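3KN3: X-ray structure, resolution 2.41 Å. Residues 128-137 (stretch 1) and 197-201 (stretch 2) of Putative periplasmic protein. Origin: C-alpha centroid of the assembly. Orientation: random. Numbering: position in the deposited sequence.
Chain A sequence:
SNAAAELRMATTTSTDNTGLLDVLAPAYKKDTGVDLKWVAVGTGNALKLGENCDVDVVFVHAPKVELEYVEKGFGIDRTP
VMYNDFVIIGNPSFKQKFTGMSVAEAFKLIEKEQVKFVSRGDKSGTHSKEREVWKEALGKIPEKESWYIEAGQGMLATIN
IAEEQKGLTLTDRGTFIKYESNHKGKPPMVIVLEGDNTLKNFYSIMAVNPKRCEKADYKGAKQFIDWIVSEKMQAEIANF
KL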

# COMPACT_ATOMS: atom_id res chain seq x y z
N SER A 128 1.12 9.75 -3.48
CA SER A 128 -0.18 9.95 -4.12
C SER A 128 -1.32 9.50 -3.21
O SER A 128 -2.43 10.01 -3.30
CB SER A 128 -0.24 9.24 -5.47
OG SER A 128 0.06 7.88 -5.31
N LYS A 129 -1.02 8.58 -2.31
CA LYS A 129 -1.96 8.22 -1.27
C LYS A 129 -2.19 9.37 -0.30
O LYS A 129 -3.32 9.71 0.01
CB LYS A 129 -1.46 7.02 -0.47
CG LYS A 129 -2.35 6.67 0.69
CD LYS A 129 -3.76 6.43 0.22
CE LYS A 129 -4.58 5.74 1.30
NZ LYS A 129 -5.91 5.36 0.79
N GLU A 130 -1.10 9.96 0.16
CA GLU A 130 -1.15 11.09 1.09
C GLU A 130 -1.88 12.28 0.47
O GLU A 130 -2.62 12.96 1.16
CB GLU A 130 0.27 11.50 1.51
CG GLU A 130 0.34 12.79 2.30
CD GLU A 130 1.02 13.90 1.53
OE1 GLU A 130 2.00 13.58 0.82
OE2 GLU A 130 0.57 15.06 1.62
N ARG A 131 -1.67 12.50 -0.82
CA ARG A 131 -2.43 13.52 -1.55
C ARG A 131 -3.91 13.19 -1.54
O ARG A 131 -4.74 14.07 -1.34
CB ARG A 131 -1.90 13.67 -2.97
CG ARG A 131 -0.53 14.36 -3.02
CD ARG A 131 0.13 14.28 -4.39
NE ARG A 131 -0.60 15.04 -5.41
CZ ARG A 131 -0.62 16.36 -5.48
NH1 ARG A 131 -1.31 16.97 -6.44
NH2 ARG A 131 0.05 17.09 -4.59
N GLU A 132 -4.25 11.92 -1.76
CA GLU A 132 -5.64 11.50 -1.72
C GLU A 132 -6.26 11.79 -0.35
O GLU A 132 -7.40 12.25 -0.25
CB GLU A 132 -5.76 10.02 -2.06
CG GLU A 132 -6.63 9.73 -3.28
CD GLU A 132 -8.13 9.96 -3.04
OE1 GLU A 132 -8.94 9.12 -3.49
OE2 GLU A 132 -8.51 10.98 -2.41
N VAL A 133 -5.51 11.52 0.71
CA VAL A 133 -6.04 11.76 2.05
C VAL A 133 -6.38 13.24 2.33
O VAL A 133 -7.43 13.52 2.93
CB VAL A 133 -5.09 11.20 3.12
CG1 VAL A 133 -5.64 11.48 4.52
CG2 VAL A 133 -4.88 9.69 2.90
N TRP A 134 -5.51 14.17 1.90
CA TRP A 134 -5.76 15.62 2.06
C TRP A 134 -6.98 16.05 1.27
O TRP A 134 -7.78 16.85 1.72
CB TRP A 134 -4.54 16.48 1.63
CG TRP A 134 -3.45 16.49 2.64
CD1 TRP A 134 -2.26 15.83 2.57
CD2 TRP A 134 -3.45 17.18 3.89
NE1 TRP A 134 -1.53 16.06 3.71
CE2 TRP A 134 -2.24 16.89 4.53
CE3 TRP A 134 -4.36 18.02 4.53
CZ2 TRP A 134 -1.91 17.41 5.78
CZ3 TRP A 134 -4.04 18.53 5.76
CH2 TRP A 134 -2.82 18.22 6.38
N LYS A 135 -7.09 15.52 0.06
CA LYS A 135 -8.22 15.78 -0.80
C LYS A 135 -9.54 15.38 -0.13
O LYS A 135 -10.49 16.16 -0.09
CB LYS A 135 -8.04 15.02 -2.11
CG LYS A 135 -8.76 15.60 -3.30
CD LYS A 135 -7.89 15.41 -4.54
CE LYS A 135 -7.30 14.00 -4.59
NZ LYS A 135 -6.33 13.84 -5.73
N GLU A 136 -9.58 14.16 0.42
CA GLU A 136 -10.75 13.68 1.15
C GLU A 136 -11.02 14.53 2.39
O GLU A 136 -12.17 14.76 2.75
CB GLU A 136 -10.59 12.22 1.56
CG GLU A 136 -10.56 11.21 0.42
CD GLU A 136 -10.57 9.75 0.90
OE1 GLU A 136 -11.27 9.45 1.90
OE2 GLU A 136 -9.88 8.90 0.28
N ALA A 137 -9.96 15.00 3.04
CA ALA A 137 -10.10 15.68 4.32
C ALA A 137 -10.46 17.15 4.18
O ALA A 137 -11.30 17.66 4.91
CB ALA A 137 -8.83 15.51 5.15
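Stretch 2 (197-201) NTLKN

Stretch 2 is a short 3-10 segment, Asn-197 to Leu-199, that runs out into an extended Lys-200 and Asn-201, and it rests on one side of the helix formed by stretch 1. The backbone angles record the change: phi/psi is -58/-32 at Asn-197, -70/-9 at Thr-198 and -95/2 at Leu-199, then -74/145 and -111/128 at the last two residues. A hydrogen bond from Lys-200 N to Asn-197 O, 3.2 Å, closes the turn. Stretch 1 is helical throughout, with i to i+4 bonds such as Val-133 N to Lys-129 O at 2.9 Å and Ala-137 N to Val-133 O at 2.9 Å. The order of contacts gives a direction: Thr-198 meets Glu-136, Val-133 and Lys-129, whereas Lys-200 approaches Lys-129 alone, so stretch 2 advances toward the earlier turns of the helix.

The CA atoms that come nearest each other are those of Val-133 and Thr-198, 6.8 Å apart. The helix contributes Lys-129, Val-133 and Glu-136, whose spacing of four and three residues places them on one face; in each the CA-to-CB bond points toward stretch 2. Glu-130 points away, and the closest approach of its side chain is from Glu-130 CB to Leu-199 CD2, 7.8 Å. The contact is small, burying 236 Å² summed over both sides, and Thr-198 has the largest share, 82 Å².

Lys-129 has chi1 to chi4 of t, p, t, t. The single p turn, at chi2, is followed by two nearly extended torsions that carry the ammonium group to the backbone of stretch 2. There Lys-129 NZ donates a hydrogen bond to Thr-198 O, 3.1 Å; Lys-200 O lies 3.7 Å from the same NZ. The lysine thus meets carbonyl oxygens at the point where the 3-10 segment gives way to extended chain.

Glu-136 reaches Thr-198 from a later turn of the helix. With chi1 m and chi2 t, its carboxylate extends to the threonine hydroxyl, and Thr-198 OG1 donates a weak hydrogen bond to Glu-136 OE1 at 2.9 Å. Thr-198, with chi1 at -166° (t), therefore engages the helix through its side chain as well as through its carbonyl oxygen.

Between these polar contacts lies Val-133, chi1 179° (t). Val-133 CG2 is 4.0 Å from Thr-198 O and 4.3 Å from Leu-199 CD2, the latter an apolar contact between side chains. Leu-199 begins with its CA-to-CB bond pointing away from the helix, yet its m, t rotamer brings the end of the side chain nearer, which is how CD2 meets the valine.

Lys-200 also points away at CA-to-CB. All four of its chi angles fall between wells, but its end is held within its own stretch, where Lys-200 NZ donates to Asn-197 OD1 at 2.7 Å.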

# COMPACT_ATOMS: atom_id res chain seq x y z
N ASN A 197 -10.57 4.32 8.00
CA ASN A 197 -10.66 3.57 6.74
C ASN A 197 -9.89 4.18 5.59
O ASN A 197 -9.40 3.49 4.71
CB ASN A 197 -12.12 3.37 6.32
CG ASN A 197 -12.66 1.99 6.68
OD1 ASN A 197 -11.99 1.21 7.36
ND2 ASN A 197 -13.87 1.70 6.25
N THR A 198 -9.80 5.50 5.56
CA THR A 198 -9.09 6.15 4.46
C THR A 198 -7.56 5.93 4.53
O THR A 198 -6.84 6.24 3.58
CB THR A 198 -9.46 7.64 4.37
OG1 THR A 198 -9.01 8.18 3.13
CG2 THR A 198 -8.86 8.42 5.52
N LEU A 199 -7.07 5.36 5.64
CA LEU A 199 -5.65 5.05 5.79
C LEU A 199 -5.30 3.60 5.42
O LEU A 199 -4.15 3.17 5.52
CB LEU A 199 -5.19 5.34 7.22
CG LEU A 199 -5.16 6.85 7.54
CD1 LEU A 199 -4.77 7.09 8.99
CD2 LEU A 199 -4.22 7.58 6.58
N LYS A 200 -6.30 2.84 4.99
CA LYS A 200 -6.06 1.45 4.66
C LYS A 200 -5.30 1.29 3.34
O LYS A 200 -5.46 2.07 2.41
CB LYS A 200 -7.37 0.65 4.69
CG LYS A 200 -7.50 -0.19 5.97
CD LYS A 200 -8.72 0.16 6.81
CE LYS A 200 -9.92 -0.71 6.42
NZ LYS A 200 -10.76 -1.14 7.59
N ASN A 201 -4.44 0.28 3.30
CA ASN A 201 -3.56 0.03 2.17
C ASN A 201 -3.96 -1.25 1.42
O ASN A 201 -4.09 -2.31 2.02
CB ASN A 201 -2.12 -0.13 2.67
CG ASN A 201 -1.08 0.05 1.56
OD1 ASN A 201 -1.40 0.52 0.47
ND2 ASN A 201 0.16 -0.31 1.85